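Local coordinates for catabolite activation-like protein (Xanthomonas campestris pv. campestris, PDB 3IWZ) that acts as a dimeric CRP-type global transcription regulator of virulence genes and apparently loses DNA binding when it takes up c-di-GMP, at residues G49-Y57 with E112-Q120; I65-E74 with R98-T106. All blocks are in the same frame, centred on the assembly; numbering follows the deposited sequence.

Contact 1: residues G49-Y57 with E112-Q120; sequences GDPAGTLYY and EISYERLQQ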
loop_
_atom_site.group_PDB
_atom_site.type_symbol
_atom_site.label_atom_id
_atom_site.label_comp_id
_atom_site.label_asym_id
_atom_site.label_seq_id
_atom_site.Cartn_x
_atom_site.Cartn_y
_atom_site.Cartn_z
ATOM N N GLY D 49 -12.556 12.485 -4.769
ATOM C CA GLY D 49 -13.537 13.072 -5.664
ATOM C C GLY D 49 -13.004 14.229 -6.483
ATOM O O GLY D 49 -13.437 14.455 -7.615
ATOM N N ASP D 50 -12.052 14.964 -5.921
ATOM C CA ASP D 50 -11.484 16.107 -6.620
ATOM C C ASP D 50 -10.734 15.724 -7.888
ATOM O O ASP D 50 -10.303 14.581 -8.052
ATOM C CB ASP D 50 -10.542 16.871 -5.700
ATOM C CG ASP D 50 -11.246 17.437 -4.493
ATOM O OD1 ASP D 50 -12.426 17.823 -4.612
ATOM O OD2 ASP D 50 -10.607 17.512 -3.427
ATOM N N PRO D 51 -10.577 16.680 -8.816
ATOM C CA PRO D 51 -9.852 16.353 -10.044
ATOM C C PRO D 51 -8.448 15.898 -9.658
ATOM O O PRO D 51 -7.913 16.324 -8.636
ATOM C CB PRO D 51 -9.837 17.681 -10.800
ATOM C CG PRO D 51 -11.098 18.327 -10.358
ATOM C CD PRO D 51 -11.111 18.049 -8.871
ATOM N N ALA D 52 -7.857 15.026 -10.466
ATOM C CA ALA D 52 -6.516 14.540 -10.185
ATOM C C ALA D 52 -5.640 14.750 -11.398
ATOM O O ALA D 52 -5.449 13.842 -12.205
ATOM C CB ALA D 52 -6.556 13.060 -9.813
ATOM N N GLY D 53 -5.114 15.957 -11.533
ATOM C CA GLY D 53 -4.251 16.253 -12.659
ATOM C C GLY D 53 -3.000 16.927 -12.144
ATOM O O GLY D 53 -2.218 17.479 -12.912
ATOM N N THR D 54 -2.800 16.845 -10.833
ATOM C CA THR D 54 -1.661 17.482 -10.189
ATOM C C THR D 54 -0.849 16.596 -9.243
ATOM O O THR D 54 -1.380 15.753 -8.525
ATOM C CB THR D 54 -2.139 18.718 -9.403
ATOM O OG1 THR D 54 -2.761 19.641 -10.307
ATOM C CG2 THR D 54 -0.974 19.400 -8.704
ATOM N N LEU D 55 0.454 16.819 -9.239
ATOM C CA LEU D 55 1.356 16.078 -8.381
ATOM C C LEU D 55 1.838 17.097 -7.360
ATOM O O LEU D 55 1.966 18.275 -7.675
ATOM C CB LEU D 55 2.545 15.566 -9.199
ATOM C CG LEU D 55 3.436 14.417 -8.727
ATOM C CD1 LEU D 55 4.874 14.740 -9.141
ATOM C CD2 LEU D 55 3.357 14.226 -7.239
ATOM N N TYR D 56 2.092 16.655 -6.137
ATOM C CA TYR D 56 2.589 17.562 -5.117
ATOM C C TYR D 56 3.920 17.088 -4.572
ATOM O O TYR D 56 4.157 15.891 -4.447
ATOM C CB TYR D 56 1.598 17.674 -3.971
ATOM C CG TYR D 56 0.325 18.398 -4.322
ATOM C CD1 TYR D 56 0.299 19.788 -4.432
ATOM C CD2 TYR D 56 -0.860 17.698 -4.515
ATOM C CE1 TYR D 56 -0.875 20.459 -4.714
ATOM C CE2 TYR D 56 -2.043 18.363 -4.801
ATOM C CZ TYR D 56 -2.043 19.743 -4.898
ATOM O OH TYR D 56 -3.213 20.402 -5.170
ATOM N N TYR D 57 4.784 18.046 -4.260
ATOM C CA TYR D 57 6.090 17.769 -3.681
ATOM C C TYR D 57 6.139 18.600 -2.400
ATOM O O TYR D 57 6.018 19.824 -2.449
ATOM C CB TYR D 57 7.202 18.211 -4.627
ATOM C CG TYR D 57 8.584 18.087 -4.036
ATOM C CD1 TYR D 57 9.325 16.915 -4.176
ATOM C CD2 TYR D 57 9.147 19.136 -3.321
ATOM C CE1 TYR D 57 10.594 16.795 -3.616
ATOM C CE2 TYR D 57 10.414 19.031 -2.759
ATOM C CZ TYR D 57 11.131 17.860 -2.910
ATOM O OH TYR D 57 12.383 17.761 -2.356
ATOM N N GLU D 112 3.469 22.294 -6.636
ATOM C CA GLU D 112 2.636 21.459 -7.486
ATOM C C GLU D 112 2.948 21.620 -8.971
ATOM O O GLU D 112 3.413 22.673 -9.417
ATOM C CB GLU D 112 1.145 21.740 -7.236
ATOM C CG GLU D 112 0.703 23.170 -7.484
ATOM C CD GLU D 112 -0.813 23.314 -7.536
ATOM O OE1 GLU D 112 -1.296 24.466 -7.524
ATOM O OE2 GLU D 112 -1.521 22.282 -7.603
ATOM N N ILE D 113 2.701 20.549 -9.720
ATOM C CA ILE D 113 2.917 20.519 -11.162
ATOM C C ILE D 113 1.947 19.513 -11.773
ATOM O O ILE D 113 1.773 18.403 -11.254
ATOM C CB ILE D 113 4.367 20.109 -11.524
ATOM C CG1 ILE D 113 4.608 20.351 -13.019
ATOM C CG2 ILE D 113 4.598 18.629 -11.197
ATOM C CD1 ILE D 113 6.069 20.289 -13.425
ATOM N N SER D 114 1.309 19.909 -12.870
ATOM C CA SER D 114 0.341 19.047 -13.541
ATOM C C SER D 114 1.031 17.825 -14.122
ATOM O O SER D 114 2.188 17.896 -14.545
ATOM C CB SER D 114 -0.361 19.811 -14.664
ATOM O OG SER D 114 0.544 20.132 -15.707
ATOM N N TYR D 115 0.325 16.699 -14.146
ATOM C CA TYR D 115 0.906 15.482 -14.700
ATOM C C TYR D 115 1.293 15.712 -16.164
ATOM O O TYR D 115 2.425 15.448 -16.575
ATOM C CB TYR D 115 -0.090 14.314 -14.641
ATOM C CG TYR D 115 -0.614 13.953 -13.265
ATOM C CD1 TYR D 115 0.230 13.934 -12.151
ATOM C CD2 TYR D 115 -1.942 13.567 -13.094
ATOM C CE1 TYR D 115 -0.237 13.533 -10.905
ATOM C CE2 TYR D 115 -2.416 13.167 -11.859
ATOM C CZ TYR D 115 -1.560 13.150 -10.770
ATOM O OH TYR D 115 -2.029 12.723 -9.565
ATOM N N GLU D 116 0.336 16.215 -16.937
ATOM C CA GLU D 116 0.530 16.465 -18.355
ATOM C C GLU D 116 1.801 17.233 -18.651
ATOM O O GLU D 116 2.541 16.876 -19.561
ATOM C CB GLU D 116 -0.674 17.214 -18.922
ATOM C CG GLU D 116 -1.171 16.643 -20.236
ATOM C CD GLU D 116 -2.682 16.709 -20.354
ATOM O OE1 GLU D 116 -3.224 17.827 -20.491
ATOM O OE2 GLU D 116 -3.326 15.635 -20.305
ATOM N N ARG D 117 2.049 18.288 -17.882
ATOM C CA ARG D 117 3.242 19.100 -18.078
ATOM C C ARG D 117 4.484 18.442 -17.520
ATOM O O ARG D 117 5.593 18.887 -17.795
ATOM C CB ARG D 117 3.079 20.490 -17.448
ATOM C CG ARG D 117 2.655 21.558 -18.446
ATOM C CD ARG D 117 3.637 21.628 -19.626
ATOM N NE ARG D 117 4.905 22.279 -19.289
ATOM C CZ ARG D 117 5.995 22.235 -20.053
ATOM N NH1 ARG D 117 5.985 21.563 -21.200
ATOM N NH2 ARG D 117 7.095 22.881 -19.682
ATOM N N LEU D 118 4.310 17.386 -16.733
ATOM C CA LEU D 118 5.463 16.700 -16.168
ATOM C C LEU D 118 6.070 15.781 -17.219
ATOM O O LEU D 118 7.256 15.892 -17.533
ATOM C CB LEU D 118 5.067 15.882 -14.933
ATOM C CG LEU D 118 6.239 15.223 -14.193
ATOM C CD1 LEU D 118 7.197 16.290 -13.713
ATOM C CD2 LEU D 118 5.733 14.417 -13.019
ATOM N N GLN D 119 5.253 14.885 -17.768
ATOM C CA GLN D 119 5.722 13.951 -18.784
ATOM C C GLN D 119 6.142 14.695 -20.054
ATOM O O GLN D 119 6.989 14.218 -20.808
ATOM C CB GLN D 119 4.642 12.899 -19.078
ATOM C CG GLN D 119 4.245 12.099 -17.830
ATOM C CD GLN D 119 3.415 10.864 -18.129
ATOM O OE1 GLN D 119 2.398 10.930 -18.825
ATOM N NE2 GLN D 119 3.840 9.727 -17.592
ATOM N N GLN D 120 5.554 15.863 -20.289
ATOM C CA GLN D 120 5.945 16.656 -21.448
ATOM C C GLN D 120 7.361 17.136 -21.143
ATOM O O GLN D 120 8.199 17.250 -22.035
ATOM C CB GLN D 120 5.018 17.858 -21.648
ATOM C CG GLN D 120 3.609 17.498 -22.109
ATOM C CD GLN D 120 2.727 18.725 -22.305
ATOM O OE1 GLN D 120 1.503 18.614 -22.447
ATOM N NE2 GLN D 120 3.344 19.902 -22.318
#
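L55 and I113 form the hydrogen-bonded pair of a short antiparallel ladder, with L55 N giving to I113 O at 2.9 Å and I113 N returning to L55 O at 3.1 Å. The segments of strands 54-57 and 112-114 run 155° apart, and one more backbone bond follows the ladder: Y115 N donates to G53 O at 2.9 Å.

On the face of L55 and I113 the residues are buried and closely packed. The Y115 ring lies against the 52-55 backbone, with T54 N over the centre of one face 3.8 Å above the plane, while A52 O sits at the ring edge, 3.1 Å from Y115 CE2. Y115 OH is bonded to G87 O, which fixes the far end of the ring. L55 reaches two parts of the partner segment, its CB facing Y115 CE1 and its CD1 touching L118 CD2.

On the other face T54, E112 and S114 are partly exposed, though the Y56 ring is buried. E112 lies alongside that ring, pointing the same way, with carboxylate and ring planes 11° apart; its CB is 3.5 Å from Y56 CE1. T54 CG2, anti to the backbone N, lies 3.5 Å from E112 CB and also over one face of the Y56 ring, toward its rim. The salt bridge of E112 goes to R37.

S114 closes the strand as N-cap, its OG accepting from R117 N at 3.2 Å. A strand that runs straight into a helix through an N-capping serine, beside its antiparallel neighbour, fits the cyclic nucleotide-binding beta-roll of the CRP family.

Contact 2: residues I65-E74 with R98-T106; sequences IIAEEDDDRE and REVILRTRT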
loop_
_atom_site.group_PDB
_atom_site.type_symbol
_atom_site.label_atom_id
_atom_site.label_comp_id
_atom_site.label_asym_id
_atom_site.label_seq_id
_atom_site.Cartn_x
_atom_site.Cartn_y
_atom_site.Cartn_z
ATOM N N ILE D 65 -1.919 11.397 4.766
ATOM C CA ILE D 65 -2.724 10.808 3.699
ATOM C C ILE D 65 -3.789 10.018 4.444
ATOM O O ILE D 65 -3.472 9.120 5.222
ATOM C CB ILE D 65 -1.915 9.852 2.804
ATOM C CG1 ILE D 65 -0.814 10.615 2.058
ATOM C CG2 ILE D 65 -2.842 9.160 1.818
ATOM C CD1 ILE D 65 -1.311 11.618 1.041
ATOM N N ILE D 66 -5.049 10.363 4.212
ATOM C CA ILE D 66 -6.148 9.709 4.894
ATOM C C ILE D 66 -7.137 9.075 3.924
ATOM O O ILE D 66 -7.415 9.621 2.858
ATOM C CB ILE D 66 -6.902 10.729 5.790
ATOM C CG1 ILE D 66 -5.892 11.635 6.502
ATOM C CG2 ILE D 66 -7.757 9.991 6.823
ATOM C CD1 ILE D 66 -6.507 12.579 7.530
ATOM N N ALA D 67 -7.665 7.914 4.300
ATOM C CA ALA D 67 -8.647 7.208 3.480
ATOM C C ALA D 67 -9.986 7.302 4.196
ATOM O O ALA D 67 -10.040 7.277 5.426
ATOM C CB ALA D 67 -8.245 5.742 3.310
ATOM N N GLU D 68 -11.064 7.420 3.427
ATOM C CA GLU D 68 -12.397 7.521 3.997
ATOM C C GLU D 68 -13.225 6.279 3.707
ATOM O O GLU D 68 -12.953 5.548 2.757
ATOM C CB GLU D 68 -13.141 8.730 3.420
ATOM C CG GLU D 68 -12.683 10.080 3.921
ATOM C CD GLU D 68 -13.851 11.038 4.132
ATOM O OE1 GLU D 68 -14.708 11.131 3.224
ATOM O OE2 GLU D 68 -13.904 11.697 5.202
ATOM N N GLU D 69 -14.233 6.041 4.540
ATOM C CA GLU D 69 -15.130 4.919 4.325
ATOM C C GLU D 69 -16.509 5.521 4.133
ATOM O O GLU D 69 -16.628 6.705 3.812
ATOM C CB GLU D 69 -15.123 3.947 5.504
ATOM C CG GLU D 69 -14.288 2.693 5.244
ATOM C CD GLU D 69 -14.768 1.903 4.025
ATOM O OE1 GLU D 69 -14.004 1.032 3.540
ATOM O OE2 GLU D 69 -15.910 2.151 3.561
ATOM N N ASP D 70 -17.553 4.725 4.327
ATOM C CA ASP D 70 -18.901 5.242 4.134
ATOM C C ASP D 70 -19.495 5.808 5.413
ATOM O O ASP D 70 -20.000 6.938 5.420
ATOM C CB ASP D 70 -19.809 4.152 3.565
ATOM C CG ASP D 70 -20.668 4.662 2.428
ATOM O OD1 ASP D 70 -21.377 3.848 1.801
ATOM O OD2 ASP D 70 -20.629 5.885 2.166
ATOM N N ASP D 71 -19.431 5.028 6.492
ATOM C CA ASP D 71 -19.961 5.464 7.785
ATOM C C ASP D 71 -19.303 6.762 8.230
ATOM O O ASP D 71 -19.511 7.227 9.352
ATOM C CB ASP D 71 -19.763 4.374 8.860
ATOM C CG ASP D 71 -18.432 3.635 8.732
ATOM O OD1 ASP D 71 -18.192 2.693 9.522
ATOM O OD2 ASP D 71 -17.624 3.991 7.852
ATOM N N ASP D 72 -18.521 7.345 7.327
ATOM C CA ASP D 72 -17.804 8.585 7.584
ATOM C C ASP D 72 -16.769 8.339 8.680
ATOM O O ASP D 72 -16.887 8.828 9.804
ATOM C CB ASP D 72 -18.771 9.693 8.006
ATOM C CG ASP D 72 -18.241 11.077 7.679
ATOM O OD1 ASP D 72 -18.129 11.401 6.473
ATOM O OD2 ASP D 72 -17.936 11.832 8.628
ATOM N N ARG D 73 -15.762 7.548 8.334
ATOM C CA ARG D 73 -14.691 7.211 9.247
ATOM C C ARG D 73 -13.386 7.484 8.501
ATOM O O ARG D 73 -13.344 7.423 7.271
ATOM C CB ARG D 73 -14.781 5.727 9.634
ATOM C CG ARG D 73 -16.112 5.285 10.267
ATOM C CD ARG D 73 -16.269 5.788 11.697
ATOM N NE ARG D 73 -15.222 5.279 12.583
ATOM C CZ ARG D 73 -15.096 4.007 12.952
ATOM N NH1 ARG D 73 -15.957 3.092 12.519
ATOM N NH2 ARG D 73 -14.100 3.647 13.752
ATOM N N GLU D 74 -12.324 7.786 9.238
ATOM C CA GLU D 74 -11.041 8.052 8.614
ATOM C C GLU D 74 -9.937 7.152 9.156
ATOM O O GLU D 74 -9.932 6.777 10.326
ATOM C CB GLU D 74 -10.626 9.513 8.826
ATOM C CG GLU D 74 -11.618 10.554 8.323
ATOM C CD GLU D 74 -11.045 11.956 8.376
ATOM O OE1 GLU D 74 -10.593 12.382 9.459
ATOM O OE2 GLU D 74 -11.044 12.635 7.329
ATOM N N ARG D 98 -9.333 11.792 -7.114
ATOM C CA ARG D 98 -8.461 11.396 -6.011
ATOM C C ARG D 98 -9.144 10.254 -5.280
ATOM O O ARG D 98 -10.363 10.105 -5.352
ATOM C CB ARG D 98 -8.278 12.548 -5.020
ATOM C CG ARG D 98 -7.617 13.799 -5.567
ATOM C CD ARG D 98 -6.197 13.566 -5.992
ATOM N NE ARG D 98 -5.580 14.811 -6.419
ATOM C CZ ARG D 98 -4.391 14.907 -7.005
ATOM N NH1 ARG D 98 -3.669 13.811 -7.235
ATOM N NH2 ARG D 98 -3.932 16.102 -7.382
ATOM N N GLU D 99 -8.365 9.456 -4.561
ATOM C CA GLU D 99 -8.929 8.346 -3.811
ATOM C C GLU D 99 -8.697 8.528 -2.308
ATOM O O GLU D 99 -9.227 7.780 -1.492
ATOM C CB GLU D 99 -8.318 7.020 -4.279
ATOM C CG GLU D 99 -9.347 5.891 -4.346
ATOM C CD GLU D 99 -10.347 6.109 -5.458
ATOM O OE1 GLU D 99 -11.557 5.967 -5.208
ATOM O OE2 GLU D 99 -9.921 6.424 -6.587
ATOM N N VAL D 100 -7.911 9.531 -1.938
ATOM C CA VAL D 100 -7.629 9.767 -0.526
ATOM C C VAL D 100 -7.600 11.255 -0.198
ATOM O O VAL D 100 -7.655 12.104 -1.093
ATOM C CB VAL D 100 -6.250 9.186 -0.120
ATOM C CG1 VAL D 100 -6.165 7.721 -0.489
ATOM C CG2 VAL D 100 -5.134 9.968 -0.796
ATOM N N ILE D 101 -7.491 11.544 1.094
ATOM C CA ILE D 101 -7.398 12.903 1.613
ATOM C C ILE D 101 -5.939 13.246 1.879
ATOM O O ILE D 101 -5.206 12.443 2.459
ATOM C CB ILE D 101 -8.093 13.070 2.978
ATOM C CG1 ILE D 101 -9.564 12.673 2.902
ATOM C CG2 ILE D 101 -7.962 14.515 3.434
ATOM C CD1 ILE D 101 -10.305 12.846 4.237
ATOM N N LEU D 102 -5.535 14.441 1.451
ATOM C CA LEU D 102 -4.192 14.965 1.683
ATOM C C LEU D 102 -4.424 16.140 2.633
ATOM O O LEU D 102 -4.957 17.181 2.235
ATOM C CB LEU D 102 -3.556 15.469 0.390
ATOM C CG LEU D 102 -2.236 16.222 0.570
ATOM C CD1 LEU D 102 -1.175 15.280 1.140
ATOM C CD2 LEU D 102 -1.782 16.801 -0.764
ATOM N N ARG D 103 -4.021 15.970 3.886
ATOM C CA ARG D 103 -4.241 16.979 4.914
ATOM C C ARG D 103 -2.956 17.457 5.591
ATOM O O ARG D 103 -2.166 16.653 6.087
ATOM C CB ARG D 103 -5.217 16.384 5.936
ATOM C CG ARG D 103 -5.410 17.125 7.240
ATOM C CD ARG D 103 -6.342 16.312 8.143
ATOM N NE ARG D 103 -7.675 16.157 7.554
ATOM C CZ ARG D 103 -8.595 15.295 7.983
ATOM N NH1 ARG D 103 -8.342 14.488 9.010
ATOM N NH2 ARG D 103 -9.773 15.243 7.386
ATOM N N THR D 104 -2.742 18.772 5.595
ATOM C CA THR D 104 -1.564 19.358 6.242
ATOM C C THR D 104 -1.701 19.174 7.756
ATOM O O THR D 104 -2.783 19.352 8.309
ATOM C CB THR D 104 -1.444 20.875 5.958
ATOM O OG1 THR D 104 -2.598 21.554 6.485
ATOM C CG2 THR D 104 -1.329 21.137 4.460
ATOM N N ARG D 105 -0.612 18.813 8.424
ATOM C CA ARG D 105 -0.650 18.622 9.874
ATOM C C ARG D 105 -0.052 19.853 10.531
ATOM O O ARG D 105 -0.232 20.089 11.723
ATOM C CB ARG D 105 0.154 17.395 10.280
ATOM C CG ARG D 105 -0.282 16.097 9.640
ATOM C CD ARG D 105 0.685 14.997 10.040
ATOM N NE ARG D 105 0.711 14.841 11.490
ATOM C CZ ARG D 105 1.823 14.806 12.216
ATOM N NH1 ARG D 105 3.002 14.919 11.623
ATOM N NH2 ARG D 105 1.756 14.657 13.532
ATOM N N THR D 106 0.672 20.622 9.727
ATOM C CA THR D 106 1.310 21.859 10.159
ATOM C C THR D 106 1.217 22.798 8.971
ATOM O O THR D 106 0.607 22.462 7.953
ATOM C CB THR D 106 2.811 21.659 10.488
ATOM O OG1 THR D 106 3.513 21.275 9.302
ATOM C CG2 THR D 106 3.001 20.589 11.550
HETATM O O HOH W 1 -10.639 6.994 0.633
#
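R103 and E74 meet from opposite directions in a two-nitrogen, end-on salt bridge: R103 NH1 donates to E74 OE1 at 3.1 Å and R103 NH2 to E74 OE2 at 2.9 Å. The first bond is nearly straight, 165°, and OE1 lies in the guanidinium plane; the second is more bent, consistent with the 44° between carboxylate and guanidinium planes. Both ends have further partners, R103 NE pairing with D44 and E74 OE1 with R195.

I66 can be followed outward from the strand. Its CB faces I101 CB at 3.8 Å, the two residues being a hydrogen-bonded antiparallel pair; CG1, beside the backbone N (chi1 -41°), passes I101 O, and CD1 ends over one face of the R103 guanidinium, nearest to NH1 at 3.0 Å. The methyl thus covers a flat group whose edge is occupied by the carboxylate.

Short backbone bonds tie the pair, I66 N to I101 O at 2.7 Å and I101 N to I66 O at 2.6 Å. On the other face I65 spreads its branches, CG2 against V100 CG2 and CD1 against L102 CD1 at 3.7 Å. Beyond the ladder a water bridges E68 N and E99 O. These are the central strands of a four-stranded antiparallel sheet, half of the jelly-roll-like beta-roll of CRP-type nucleotide-binding domains.

Overall arrangement
Contact 2 is nested along the chain inside the loop closed by contact 1, and their centres lie about 19 Å apart. Each joins the two middle strands of its own four-stranded antiparallel sheet, flanked by 35-39 and 85-86 in contact 1 and by 44-46 and 74-80 in contact 2, as expected for a beta-roll. R98 links them directly: its N lies 3.1 Å from D50 O and its NH2 2.8 Å from T54 O, both probable hydrogen bonds. All four segments belong to the cyclic nucleotide-binding domain and to the broad region that contributes to its nucleotide site. E99 forms a salt bridge with R150 of the second subunit, and Q119 packs on Y135 of that subunit.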